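Local atomic coordinates of FTT_1639c (Francisella tularensis subsp. tularensis, PDB entry 7KZW), a protein that is of unknown function but is probably a membrane protein, of which this mostly beta portion is the C-terminal part, lacking the N-terminal region of the full chain. Residues V50-G55 and G73-T78; Q58-I63 and S101-K106; I37-D42 and G87-L92. The protein carries 3 engineered substitutions. All blocks are in the same frame, centred on the assembly; numbering follows the deposited sequence.

Contact 1: V50-G55 and G73-T78; sequences VNIYVG and GEITQT
The phenol ring of Tyr-53 is met obliquely by a methyl group, Thr-78 CG2, which lies 3.9 Å from Tyr-53 CD2. The first side-chain bond of Tyr-53 points away from 73-78, and the residue also packs on Lys-106 of the adjoining strand. Thr-78 is the residue that does most of the holding. Its chi1 of -61° sets OG1 anti to the carbonyl carbon and beside its own backbone N, while CG2 is turned anti to that N and toward the Tyr-53 ring. Thr-78 OG1 accepts a nearly straight bond from the amide of Val-54 (N to OG1 2.9 Å, 165° at the hydrogen). Next to it, a water accepts from Thr-78 N and donates to Val-54 O, at 2.9 Å from that oxygen, so a hydroxyl and a water link the two segments here. Thr-78 CA comes 3.2 Å from Ile-52 O in a CA-H...O contact. Regular pairing starts one residue later, where Ile-52 bonds to Gly-79: residues 76-78 are the short link between strands 72-75 and 79-83, the two outermost strands of a strongly curled sheet, and this link crosses beside strand 48-58. On the inner side two isoleucines meet tip to tip, Ile-52 CD1 against Ile-75 CG2 at 3.7 Å. Ile-52 CG1 takes the crowded position between N and the carbonyl carbon (chi1 74°), which swings CD1 toward 73-78; both side chains also pack on Phe-62 and Phe-81. Val-54 aims its branches at the backbone of the link: CG2 rests 3.8 Å from Gln-77 C, and CG1 touches Thr-76 O, an oxygen that accepts from Asn-57 ND2.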
ATOM      1  N   VAL A  50     -10.772   3.067   0.193  1.00 11.20           N
ATOM      2  CA  VAL A  50      -9.590   3.364   0.983  1.00 10.78           C
ATOM      3  C   VAL A  50      -9.564   4.833   1.337  1.00 10.87           C
ATOM      4  O   VAL A  50      -9.775   5.692   0.496  1.00 12.16           O
ATOM      5  CB  VAL A  50      -8.302   2.976   0.239  1.00 10.68           C
ATOM      6  CG1 VAL A  50      -7.097   3.180   1.218  1.00 12.45           C
ATOM      7  CG2 VAL A  50      -8.380   1.554  -0.282  1.00 11.38           C
ATOM      8  N   ASN A  51      -9.295   5.120   2.609  1.00 11.67           N
ATOM      9  CA  ASN A  51      -9.000   6.467   3.036  1.00 11.18           C
ATOM     10  C   ASN A  51      -7.559   6.488   3.534  1.00 12.14           C
ATOM     11  O   ASN A  51      -7.182   5.667   4.381  1.00 12.63           O
ATOM     12  CB  ASN A  51      -9.857   6.818   4.254  1.00 18.56           C
ATOM     13  CG  ASN A  51     -11.213   7.280   3.892  1.00 26.81           C
ATOM     14  OD1 ASN A  51     -12.200   6.509   3.980  1.00 26.64           O
ATOM     15  ND2 ASN A  51     -11.291   8.564   3.522  1.00 32.46           N
ATOM     16  N   ILE A  52      -6.739   7.386   3.015  1.00 11.11           N
ATOM     17  CA  ILE A  52      -5.412   7.550   3.575  0.52 11.93           C
ATOM     18  C   ILE A  52      -5.234   8.979   4.079  1.00 11.10           C
ATOM     19  O   ILE A  52      -5.933   9.909   3.662  1.00 14.19           O
ATOM     20  CB  ILE A  52      -4.310   7.212   2.593  0.52 12.09           C
ATOM     21  CG1 ILE A  52      -4.188   8.328   1.563  0.52 11.47           C
ATOM     22  CG2 ILE A  52      -4.605   5.875   1.952  0.52 14.76           C
ATOM     23  CD1 ILE A  52      -2.866   8.273   0.830  0.52 14.34           C
ATOM     24  N   TYR A  53      -4.354   9.092   5.083  1.00 11.99           N
ATOM     25  CA  TYR A  53      -4.095  10.361   5.750  1.00 12.30           C
ATOM     26  C   TYR A  53      -2.596  10.488   5.750  1.00 13.24           C
ATOM     27  O   TYR A  53      -1.896   9.520   6.072  1.00 12.05           O
ATOM     28  CB  TYR A  53      -4.651  10.314   7.201  1.00 14.20           C
ATOM     29  CG  TYR A  53      -6.102   9.944   7.254  1.00 13.51           C
ATOM     30  CD1 TYR A  53      -6.480   8.571   7.253  1.00 14.38           C
ATOM     31  CD2 TYR A  53      -7.079  10.907   7.197  1.00 13.27           C
ATOM     32  CE1 TYR A  53      -7.820   8.193   7.242  1.00 16.21           C
ATOM     33  CE2 TYR A  53      -8.430  10.529   7.154  1.00 16.84           C
ATOM     34  CZ  TYR A  53      -8.760   9.167   7.185  1.00 16.67           C
ATOM     35  OH  TYR A  53     -10.120   8.849   7.179  1.00 22.42           O
ATOM     36  N   VAL A  54      -2.077  11.663   5.369  1.00 10.97           N
ATOM     37  CA  VAL A  54      -0.639  11.841   5.228  1.00 11.55           C
ATOM     38  C   VAL A  54      -0.230  13.090   5.984  1.00 10.77           C
ATOM     39  O   VAL A  54      -0.895  14.146   5.860  1.00 12.04           O
ATOM     40  CB  VAL A  54      -0.234  11.942   3.746  1.00 11.84           C
ATOM     41  CG1 VAL A  54       1.239  12.265   3.541  1.00 12.07           C
ATOM     42  CG2 VAL A  54      -0.612  10.652   2.937  1.00 14.21           C
ATOM     43  N   GLY A  55       0.827  12.987   6.782  1.00 10.63           N
ATOM     44  CA  GLY A  55       1.423  14.132   7.453  1.00 10.77           C
ATOM     45  C   GLY A  55       2.678  14.536   6.708  1.00 10.84           C
ATOM     46  O   GLY A  55       2.611  14.965   5.544  1.00 10.89           O
ATOM     47  N   GLY A  73      -3.061   3.949 -10.163  1.00 11.22           N
ATOM     48  CA  GLY A  73      -3.287   5.241  -9.580  1.00 12.76           C
ATOM     49  C   GLY A  73      -2.170   5.588  -8.601  1.00 11.95           C
ATOM     50  O   GLY A  73      -1.444   4.698  -8.150  1.00 11.35           O
ATOM     51  N   GLU A  74      -2.011   6.872  -8.291  1.00 12.97           N
ATOM     52  CA  GLU A  74      -1.011   7.303  -7.322  1.00 11.95           C
ATOM     53  C   GLU A  74      -1.594   8.351  -6.406  1.00 12.91           C
ATOM     54  O   GLU A  74      -2.478   9.126  -6.801  1.00 15.39           O
ATOM     55  CB  GLU A  74       0.238   7.866  -8.022  1.00 17.44           C
ATOM     56  CG  GLU A  74       0.813   6.971  -9.126  1.00 23.84           C
ATOM     57  CD  GLU A  74       2.207   7.439  -9.614  1.00 32.45           C
ATOM     58  OE1 GLU A  74       2.563   8.605  -9.337  1.00 28.96           O
ATOM     59  OE2 GLU A  74       2.912   6.631 -10.286  1.00 36.78           O
ATOM     60  N   ILE A  75      -1.140   8.352  -5.164  1.00 13.23           N
ATOM     61  CA  ILE A  75      -1.624   9.387  -4.235  1.00 13.23           C
ATOM     62  C   ILE A  75      -0.495   9.739  -3.283  1.00 11.06           C
ATOM     63  O   ILE A  75       0.296   8.871  -2.875  1.00 12.52           O
ATOM     64  CB  ILE A  75      -2.898   8.930  -3.509  1.00 16.29           C
ATOM     65  CG1 ILE A  75      -3.451  10.054  -2.594  1.00 15.74           C
ATOM     66  CG2 ILE A  75      -2.699   7.621  -2.762  1.00 15.10           C
ATOM     67  CD1 ILE A  75      -4.916   9.705  -2.158  1.00 18.46           C
ATOM     68  N   THR A  76      -0.401  11.022  -2.952  1.00 12.07           N
ATOM     69  CA  THR A  76       0.693  11.540  -2.139  1.00 11.52           C
ATOM     70  C   THR A  76       0.210  12.313  -0.924  1.00 13.50           C
ATOM     71  O   THR A  76       1.036  12.843  -0.177  1.00 13.92           O
ATOM     72  CB  THR A  76       1.603  12.450  -2.944  1.00 13.43           C
ATOM     73  OG1 THR A  76       0.848  13.594  -3.376  1.00 16.94           O
ATOM     74  CG2 THR A  76       2.159  11.699  -4.130  1.00 15.45           C
ATOM     75  N   GLN A  77      -1.102  12.425  -0.734  1.00 13.03           N
ATOM     76  CA  GLN A  77      -1.644  13.318   0.299  1.00 13.53           C
ATOM     77  C   GLN A  77      -2.937  12.687   0.764  1.00 13.27           C
ATOM     78  O   GLN A  77      -3.435  11.736   0.168  1.00 14.71           O
ATOM     79  CB  GLN A  77      -1.921  14.705  -0.294  1.00 13.38           C
ATOM     80  CG  GLN A  77      -2.921  14.613  -1.451  1.00 22.69           C
ATOM     81  CD  GLN A  77      -3.194  15.975  -2.140  1.00 31.56           C
ATOM     82  OE1 GLN A  77      -2.293  16.798  -2.313  1.00 40.99           O
ATOM     83  NE2 GLN A  77      -4.444  16.195  -2.540  1.00 31.94           N
ATOM     84  N   THR A  78      -3.481  13.184   1.879  1.00 11.97           N
ATOM     85  CA  THR A  78      -4.721  12.649   2.410  1.00 12.60           C
ATOM     86  C   THR A  78      -5.790  12.646   1.342  1.00 13.88           C
ATOM     87  O   THR A  78      -5.973  13.628   0.616  1.00 14.88           O
ATOM     88  CB  THR A  78      -5.156  13.590   3.556  1.00 12.72           C
ATOM     89  OG1 THR A  78      -4.120  13.570   4.569  1.00 13.64           O
ATOM     90  CG2 THR A  78      -6.492  13.212   4.168  1.00 13.99           C
TER
HETATM   91  O   HOH W   1      -1.722  15.169   3.247  1.00 16.94           O

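Contact 2: Q58-I63 and S101-K106; sequences QGCKFI and SNIDYK
Phe-62 pushes one corner of its ring, CZ, over a face of Tyr-105 in a T-shaped stack, with CZ 3.7 Å from Tyr-105 CG. The centroids are 5.5 Å apart and the planes stand at 87°, so the two rings are nearly perpendicular. Tyr-105 CB lies in the plane of the Phe-62 ring, at its edge. The Tyr-105 ring occupies the crowded position between N and the carbonyl carbon (chi1 61°), which presents its face to Phe-62. Beside the aromatic pair, Ile-103 packs against Cys-60: its CG2 touches Cys-60 SG at 3.6 Å, and its CD1, carried on a CG1 anti to the backbone N, reaches Phe-62 CE2 at 4.1 Å obliquely. The sulfur also lies 3.7 Å from Asn-102 N, whose hydrogen is directed elsewhere. That amide donates to Gln-58 O at 2.9 Å, in the carbonyl plane, and Gln-58 N returns a bond to Asn-102 O, also 2.9 Å, nearly along the C=O axis; the two form an antiparallel hydrogen-bonded pair. Past this pair Gly-59, with positive phi (76°), turns the chain away, and strand 60-63 passes 102-106 with axes 7.6 Å apart at closest approach. Farther out, Ile-52 and Ile-75 pack on Phe-62, Leu-94 on Tyr-105, and Cys-96 on Cys-60. Ser-101 OG is held by Gly-98 O, and Asn-102 OD1 by Asn-121 ND2. The end of strand 48-58 thus pairs with 102-111, the chain turns at Gly-59, and strand 60-65 then lies across a layer of apolar side chains from 102-106: a corner consistent with a curled beta sheet folding over its own core, as in beta sandwiches and flattened barrels.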
ATOM      1  N   GLN A  58       8.072  13.880   2.239  1.00 11.48           N
ATOM      2  CA  GLN A  58       9.064  14.292   1.256  1.00 11.51           C
ATOM      3  C   GLN A  58       9.372  13.081   0.394  1.00 13.14           C
ATOM      4  O   GLN A  58       9.865  12.066   0.908  1.00 12.61           O
ATOM      5  CB  GLN A  58      10.333  14.830   1.906  1.00 17.33           C
ATOM      6  CG  GLN A  58      11.372  15.263   0.910  1.00 28.51           C
ATOM      7  CD  GLN A  58      12.545  15.901   1.614  1.00 43.53           C
ATOM      8  OE1 GLN A  58      12.531  16.057   2.844  1.00 55.79           O
ATOM      9  NE2 GLN A  58      13.595  16.216   0.857  1.00 44.17           N
ATOM     10  N   GLY A  59       9.072  13.166  -0.890  1.00 12.25           N
ATOM     11  CA  GLY A  59       9.538  12.172  -1.841  1.00 11.87           C
ATOM     12  C   GLY A  59       8.831  10.830  -1.855  1.00 11.15           C
ATOM     13  O   GLY A  59       9.381   9.875  -2.435  1.00 11.97           O
ATOM     14  N   CYS A  60       7.622  10.731  -1.310  1.00 10.90           N
ATOM     15  CA  CYS A  60       6.975   9.413  -1.256  1.00 10.60           C
ATOM     16  C   CYS A  60       5.601   9.446  -1.911  1.00 10.56           C
ATOM     17  O   CYS A  60       4.945  10.483  -2.041  1.00 11.36           O
ATOM     18  CB  CYS A  60       6.762   8.995   0.207  1.00 11.88           C
ATOM     19  SG  CYS A  60       8.333   8.969   1.139  1.00 11.51           S
ATOM     20  N   LYS A  61       5.156   8.263  -2.332  1.00 10.35           N
ATOM     21  CA  LYS A  61       3.847   8.145  -2.981  1.00 10.43           C
ATOM     22  C   LYS A  61       3.329   6.717  -2.810  1.00 10.89           C
ATOM     23  O   LYS A  61       4.105   5.760  -2.724  1.00 10.96           O
ATOM     24  CB  LYS A  61       3.926   8.472  -4.471  1.00 12.80           C
ATOM     25  CG  LYS A  61       4.838   7.541  -5.253  1.00 15.27           C
ATOM     26  CD  LYS A  61       4.937   8.017  -6.743  1.00 22.42           C
ATOM     27  CE  LYS A  61       5.844   7.112  -7.574  1.00 29.94           C
ATOM     28  NZ  LYS A  61       5.906   7.647  -8.983  1.00 37.37           N
ATOM     29  N   PHE A  62       2.004   6.579  -2.777  1.00  9.91           N
ATOM     30  CA  PHE A  62       1.382   5.263  -2.825  1.00 10.27           C
ATOM     31  C   PHE A  62       0.920   4.993  -4.246  1.00 11.27           C
ATOM     32  O   PHE A  62       0.352   5.870  -4.902  1.00 13.42           O
ATOM     33  CB  PHE A  62       0.094   5.252  -1.982  1.00 11.31           C
ATOM     34  CG  PHE A  62       0.319   5.255  -0.464  1.00 10.90           C
ATOM     35  CD1 PHE A  62       0.467   4.060   0.246  1.00 12.85           C
ATOM     36  CD2 PHE A  62       0.394   6.468   0.209  1.00 12.83           C
ATOM     37  CE1 PHE A  62       0.620   4.096   1.646  1.00 14.52           C
ATOM     38  CE2 PHE A  62       0.558   6.500   1.625  1.00 13.13           C
ATOM     39  CZ  PHE A  62       0.712   5.338   2.305  1.00 14.33           C
ATOM     40  N   ILE A  63       1.155   3.781  -4.701  1.00 10.05           N
ATOM     41  CA  ILE A  63       0.700   3.252  -5.992  0.50 10.21           C
ATOM     42  C   ILE A  63      -0.357   2.203  -5.715  1.00 10.11           C
ATOM     43  O   ILE A  63      -0.197   1.388  -4.789  1.00 11.03           O
ATOM     44  CB  ILE A  63       1.872   2.587  -6.755  0.50 12.06           C
ATOM     45  CG1 ILE A  63       3.099   3.496  -6.741  0.50 15.22           C
ATOM     46  CG2 ILE A  63       1.441   2.207  -8.186  0.50 15.78           C
ATOM     47  CD1 ILE A  63       2.833   4.719  -7.489  0.50 18.29           C
ATOM     48  N   SER A 101      13.995  11.190   1.849  1.00 13.60           N
ATOM     49  CA  SER A 101      12.570  10.876   1.710  1.00 12.85           C
ATOM     50  C   SER A 101      12.023  10.284   3.002  1.00 14.09           C
ATOM     51  O   SER A 101      12.705   9.532   3.729  1.00 14.41           O
ATOM     52  CB  SER A 101      12.340   9.943   0.518  1.00 15.02           C
ATOM     53  OG  SER A 101      13.086   8.752   0.712  1.00 14.57           O
ATOM     54  N   ASN A 102      10.779  10.621   3.298  1.00 12.02           N
ATOM     55  CA  ASN A 102      10.156  10.246   4.560  1.00 11.75           C
ATOM     56  C   ASN A 102       8.681  10.536   4.465  1.00 12.80           C
ATOM     57  O   ASN A 102       8.292  11.597   3.965  1.00 11.97           O
ATOM     58  CB  ASN A 102      10.782  11.123   5.629  1.00 13.30           C
ATOM     59  CG  ASN A 102      10.152  10.928   7.010  1.00 14.09           C
ATOM     60  OD1 ASN A 102      10.312   9.879   7.582  1.00 15.15           O
ATOM     61  ND2 ASN A 102       9.432  11.937   7.501  1.00 16.33           N
ATOM     62  N   ILE A 103       7.871   9.626   5.018  1.00 11.02           N
ATOM     63  CA  ILE A 103       6.427   9.864   5.069  1.00 10.83           C
ATOM     64  C   ILE A 103       5.851   9.247   6.354  1.00 10.68           C
ATOM     65  O   ILE A 103       6.177   8.118   6.739  1.00 11.37           O
ATOM     66  CB  ILE A 103       5.734   9.282   3.812  1.00 10.52           C
ATOM     67  CG1 ILE A 103       4.233   9.578   3.872  1.00 11.00           C
ATOM     68  CG2 ILE A 103       5.999   7.748   3.645  1.00 10.84           C
ATOM     69  CD1 ILE A 103       3.491   9.213   2.582  1.00 11.91           C
ATOM     70  N   ASP A 104       4.946   9.979   6.988  1.00 10.71           N
ATOM     71  CA  ASP A 104       4.074   9.429   8.037  1.00 10.70           C
ATOM     72  C   ASP A 104       2.647   9.327   7.492  1.00 11.77           C
ATOM     73  O   ASP A 104       2.113  10.275   6.909  1.00 10.71           O
ATOM     74  CB  ASP A 104       4.009  10.387   9.212  1.00 10.98           C
ATOM     75  CG  ASP A 104       5.338  10.545   9.888  1.00 11.67           C
ATOM     76  OD1 ASP A 104       6.006   9.510  10.190  1.00 11.60           O
ATOM     77  OD2 ASP A 104       5.743  11.681  10.241  1.00 12.86           O
ATOM     78  N   TYR A 105       2.018   8.168   7.706  1.00 10.96           N
ATOM     79  CA  TYR A 105       0.732   7.927   7.045  1.00 11.78           C
ATOM     80  C   TYR A 105      -0.162   7.065   7.936  1.00 10.89           C
ATOM     81  O   TYR A 105       0.290   6.427   8.911  1.00 11.43           O
ATOM     82  CB  TYR A 105       0.929   7.175   5.702  1.00 12.48           C
ATOM     83  CG  TYR A 105       1.574   5.837   5.906  1.00 11.03           C
ATOM     84  CD1 TYR A 105       0.801   4.700   6.208  1.00 13.08           C
ATOM     85  CD2 TYR A 105       2.942   5.691   5.848  1.00 13.32           C
ATOM     86  CE1 TYR A 105       1.413   3.495   6.465  1.00 14.72           C
ATOM     87  CE2 TYR A 105       3.552   4.461   6.065  1.00 12.85           C
ATOM     88  CZ  TYR A 105       2.758   3.362   6.392  1.00 12.84           C
ATOM     89  OH  TYR A 105       3.255   2.119   6.647  1.00 14.26           O
ATOM     90  N   LYS A 106      -1.462   7.106   7.587  1.00 11.98           N
ATOM     91  CA  LYS A 106      -2.459   6.184   8.162  1.00 12.25           C
ATOM     92  C   LYS A 106      -3.319   5.725   6.983  1.00 11.28           C
ATOM     93  O   LYS A 106      -3.743   6.536   6.176  1.00 12.19           O
ATOM     94  CB  LYS A 106      -3.328   6.857   9.214  1.00 12.64           C
ATOM     95  CG  LYS A 106      -4.434   5.932   9.749  1.00 17.87           C
ATOM     96  CD  LYS A 106      -5.194   6.651  10.916  1.00 22.08           C
ATOM     97  CE  LYS A 106      -6.228   5.731  11.610  1.00 25.05           C
ATOM     98  NZ  LYS A 106      -5.603   4.713  12.494  1.00 30.26           N
TER

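Contact 3: I37-D42 and G87-L92; sequences IFNIMD and GRNELL. Engineered in segment 37-42: Met-41 (natural residue Ile).
An Asx turn within a type I beta turn, Asn-39 to Asp-42, presents the side chain of Asn-39 to the tight bend that leads into strand 90-97. Asn-39 CG sits in the crowded position between N and the carbonyl carbon, which brings OD1 back over the turn to accept from Met-41 N at 2.8 Å. Asn-39 O accepts from Asp-42 N, and Asp-42 OD2, met from above the carboxylate plane, receives Asn-39 N at 2.9 Å, so the turn is tied from both ends. Across the contact, Asn-39 ND2 donates to Asn-89 OD1 at 3.0 Å. The N-H points almost straight at the oxygen (173°) and lies in the Asn-39 amide plane, but it meets the Asn-89 carbonyl from above its plane; the two amide planes are 48° apart. Asn-39 ND2 also donates to a water at 3.0 Å, which in turn donates to Gly-87 O. With OD1 and both N-H groups engaged, the rotation of the Asn-39 amide is fixed. A second water, donating to Asn-89 OD1 at 2.9 Å and also to Ile-37 O, adds another grip on that oxygen. The contact thus joins the long loop between strands 21-27 and 48-58 to the start of strand 90-97, which carries a classic beta bulge where Leu-91 and Leu-92 both face Phe-26. Asn-89 has a left-handed backbone (phi 62°), turning the chain into the strand. Nearer the surface the engineered selenomethionine Met-41, bent at its last torsion, lays SE 3.6 Å from Gly-87 CA. Ile-40 CG1 approaches Gly-87 N at 4.0 Å, beside a backbone bond from Ile-40 to Leu-85.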
ATOM      1  N   ILE A  37     -12.616 -12.477  -0.603  1.00 23.89           N
ATOM      2  CA  ILE A  37     -11.797 -11.407  -1.148  0.52 20.80           C
ATOM      3  C   ILE A  37     -11.135 -11.935  -2.416  1.00 22.83           C
ATOM      4  O   ILE A  37     -10.421 -12.943  -2.371  1.00 25.43           O
ATOM      5  CB  ILE A  37     -10.740 -10.936  -0.142  0.52 20.63           C
ATOM      6  CG1 ILE A  37     -11.423 -10.395   1.123  0.52 22.66           C
ATOM      7  CG2 ILE A  37      -9.818  -9.894  -0.814  0.52 21.15           C
ATOM      8  CD1 ILE A  37     -12.047  -9.053   0.900  0.52 24.14           C
ATOM      9  N   PHE A  38     -11.374 -11.262  -3.540  1.00 18.50           N
ATOM     10  CA  PHE A  38     -10.905 -11.680  -4.861  1.00 19.51           C
ATOM     11  C   PHE A  38     -10.124 -10.560  -5.502  1.00 17.10           C
ATOM     12  O   PHE A  38     -10.315  -9.382  -5.156  1.00 17.17           O
ATOM     13  CB  PHE A  38     -12.100 -12.038  -5.746  1.00 19.07           C
ATOM     14  CG  PHE A  38     -12.912 -13.147  -5.166  1.00 23.59           C
ATOM     15  CD1 PHE A  38     -12.435 -14.448  -5.202  1.00 24.93           C
ATOM     16  CD2 PHE A  38     -14.101 -12.894  -4.520  1.00 24.16           C
ATOM     17  CE1 PHE A  38     -13.165 -15.510  -4.659  1.00 31.47           C
ATOM     18  CE2 PHE A  38     -14.848 -13.940  -3.954  1.00 31.02           C
ATOM     19  CZ  PHE A  38     -14.371 -15.255  -4.036  1.00 31.19           C
ATOM     20  N   ASN A  39      -9.177 -10.926  -6.385  1.00 15.93           N
ATOM     21  CA  ASN A  39      -8.274  -9.996  -7.022  1.00 14.58           C
ATOM     22  C   ASN A  39      -8.616  -9.811  -8.497  1.00 13.19           C
ATOM     23  O   ASN A  39      -9.581 -10.396  -9.011  1.00 15.53           O
ATOM     24  CB  ASN A  39      -6.811 -10.392  -6.771  1.00 14.05           C
ATOM     25  CG  ASN A  39      -6.433 -11.699  -7.418  1.00 15.40           C
ATOM     26  OD1 ASN A  39      -6.729 -11.898  -8.579  1.00 19.63           O
ATOM     27  ND2 ASN A  39      -5.754 -12.575  -6.685  1.00 16.85           N
ATOM     28  N   ILE A  40      -7.802  -9.009  -9.200  1.00 13.98           N
ATOM     29  CA  ILE A  40      -8.157  -8.645 -10.568  1.00 14.41           C
ATOM     30  C   ILE A  40      -8.004  -9.787 -11.557  1.00 16.36           C
ATOM     31  O   ILE A  40      -8.365  -9.659 -12.737  1.00 16.60           O
ATOM     32  CB  ILE A  40      -7.461  -7.351 -11.051  1.00 12.99           C
ATOM     33  CG1 ILE A  40      -5.941  -7.495 -11.024  1.00 14.64           C
ATOM     34  CG2 ILE A  40      -7.978  -6.188 -10.217  1.00 14.64           C
ATOM     35  CD1 ILE A  40      -5.232  -6.203 -11.545  1.00 14.60           C
HETATM   36  N   MSE A  41      -7.438 -10.896 -11.130  1.00 15.61           N
HETATM   37  CA  MSE A  41      -7.383 -12.081 -12.028  1.00 17.78           C
HETATM   38  C   MSE A  41      -8.682 -12.853 -11.911  1.00 17.11           C
HETATM   39  O   MSE A  41      -8.887 -13.735 -12.741  1.00 23.41           O
HETATM   40  CB  MSE A  41      -6.288 -13.038 -11.610  1.00 20.04           C
HETATM   41  CG  MSE A  41      -4.895 -12.534 -11.875  1.00 20.82           C
HETATM   42 SE   MSE A  41      -3.515 -13.787 -11.249  0.41 29.93          SE
HETATM   43  CE  MSE A  41      -4.346 -15.135 -12.302  1.00 40.31           C
ATOM     44  N   ASP A  42      -9.563 -12.470 -11.008  1.00 18.75           N
ATOM     45  CA  ASP A  42     -10.771 -13.220 -10.688  1.00 22.16           C
ATOM     46  C   ASP A  42     -11.977 -12.577 -11.361  1.00 21.62           C
ATOM     47  O   ASP A  42     -11.923 -11.443 -11.852  1.00 22.55           O
ATOM     48  CB  ASP A  42     -10.950 -13.350  -9.173  1.00 22.17           C
ATOM     49  CG  ASP A  42      -9.718 -14.027  -8.478  1.00 27.73           C
ATOM     50  OD1 ASP A  42      -9.109 -14.941  -9.105  1.00 27.71           O
ATOM     51  OD2 ASP A  42      -9.357 -13.658  -7.312  1.00 23.29           O
ATOM     52  N   GLY A  87      -2.929  -9.410  -9.121  1.00 14.56           N
ATOM     53  CA  GLY A  87      -3.002 -10.848  -9.167  1.00 17.32           C
ATOM     54  C   GLY A  87      -2.151 -11.567  -8.137  1.00 21.31           C
ATOM     55  O   GLY A  87      -2.402 -12.761  -7.865  1.00 24.75           O
ATOM     56  N   ARG A  88      -1.161 -10.902  -7.572  1.00 17.73           N
ATOM     57  CA  ARG A  88      -0.367 -11.408  -6.462  1.00 19.73           C
ATOM     58  C   ARG A  88      -0.875 -10.886  -5.135  1.00 17.38           C
ATOM     59  O   ARG A  88      -0.139 -10.866  -4.144  1.00 20.32           O
ATOM     60  CB  ARG A  88       1.105 -11.061  -6.645  1.00 27.26           C
ATOM     61  CG  ARG A  88       1.773 -11.794  -7.777  1.00 39.61           C
ATOM     62  CD  ARG A  88       3.305 -11.658  -7.713  1.00 42.42           C
ATOM     63  NE  ARG A  88       3.751 -10.301  -7.372  1.00 38.61           N
ATOM     64  CZ  ARG A  88       4.124  -9.414  -8.290  1.00 40.31           C
ATOM     65  NH1 ARG A  88       4.109  -9.772  -9.569  1.00 31.70           N
ATOM     66  NH2 ARG A  88       4.510  -8.183  -7.945  1.00 47.22           N
ATOM     67  N   ASN A  89      -2.128 -10.417  -5.115  1.00 14.30           N
ATOM     68  CA  ASN A  89      -2.801  -9.966  -3.897  1.00 14.41           C
ATOM     69  C   ASN A  89      -2.117  -8.779  -3.230  1.00 15.11           C
ATOM     70  O   ASN A  89      -2.163  -8.617  -2.006  1.00 14.39           O
ATOM     71  CB  ASN A  89      -3.079 -11.120  -2.934  1.00 16.61           C
ATOM     72  CG  ASN A  89      -4.046 -12.075  -3.531  1.00 19.34           C
ATOM     73  OD1 ASN A  89      -5.136 -11.705  -3.900  1.00 17.79           O
ATOM     74  ND2 ASN A  89      -3.606 -13.330  -3.703  1.00 25.80           N
ATOM     75  N   GLU A  90      -1.511  -7.927  -4.049  1.00 11.82           N
ATOM     76  CA  GLU A  90      -0.963  -6.658  -3.558  1.00 11.48           C
ATOM     77  C   GLU A  90      -2.028  -5.564  -3.623  1.00 10.98           C
ATOM     78  O   GLU A  90      -2.793  -5.469  -4.619  1.00 12.31           O
ATOM     79  CB  GLU A  90       0.203  -6.252  -4.424  1.00 14.31           C
ATOM     80  CG  GLU A  90       1.334  -7.313  -4.456  1.00 19.87           C
ATOM     81  CD  GLU A  90       2.347  -7.053  -5.537  1.00 27.21           C
ATOM     82  OE1 GLU A  90       1.968  -6.487  -6.583  1.00 23.39           O
ATOM     83  OE2 GLU A  90       3.525  -7.411  -5.328  1.00 25.59           O
ATOM     84  N   LEU A  91      -2.125  -4.759  -2.552  1.00 10.93           N
ATOM     85  CA  LEU A  91      -3.066  -3.642  -2.525  1.00 11.37           C
ATOM     86  C   LEU A  91      -2.361  -2.305  -2.770  1.00 11.15           C
ATOM     87  O   LEU A  91      -2.871  -1.455  -3.502  1.00 12.11           O
ATOM     88  CB  LEU A  91      -3.855  -3.603  -1.203  1.00 12.03           C
ATOM     89  CG  LEU A  91      -5.001  -2.587  -1.275  1.00 12.20           C
ATOM     90  CD1 LEU A  91      -6.177  -3.053  -2.204  1.00 15.20           C
ATOM     91  CD2 LEU A  91      -5.532  -2.391   0.148  1.00 14.47           C
ATOM     92  N   LEU A  92      -1.250  -2.050  -2.049  1.00 11.93           N
ATOM     93  CA  LEU A  92      -0.620  -0.734  -2.091  1.00 11.48           C
ATOM     94  C   LEU A  92       0.871  -0.920  -2.128  1.00 12.17           C
ATOM     95  O   LEU A  92       1.420  -1.647  -1.297  1.00 13.02           O
ATOM     96  CB  LEU A  92      -0.929   0.055  -0.819  1.00 13.74           C
ATOM     97  CG  LEU A  92      -2.368   0.414  -0.549  1.00 13.51           C
ATOM     98  CD1 LEU A  92      -2.475   1.074   0.891  1.00 14.61           C
ATOM     99  CD2 LEU A  92      -2.936   1.410  -1.584  1.00 15.68           C
TER
HETATM  100  O   HOH W   2      -7.571 -13.242  -3.593  1.00 32.50           O
HETATM  101  O   HOH W   3      -4.318 -14.838  -8.011  1.00 26.28           O

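In the fold
All three contacts reach one curled, mixed sheet, contact 3 through strand 90-97 only, its other half being loop. Contacts 1 and 2 are neighbours, their centres about 9 Å apart: strands 48-58 and 102-111 lie side by side, as do 72-75 and 60-65, and probable backbone bonds Tyr-53 N to Lys-106 O and Phe-62 N to Ile-75 O join them. Contact 3 lies across the chain's centre from contact 2, about 23 Å from it and 20 Å from contact 1 between centres; Leu-92 nevertheless packs on Phe-62. Along the chain, contact 1 is nested inside contact 3 and contact 2 crosses both, so distant residues are tied together across the sheet.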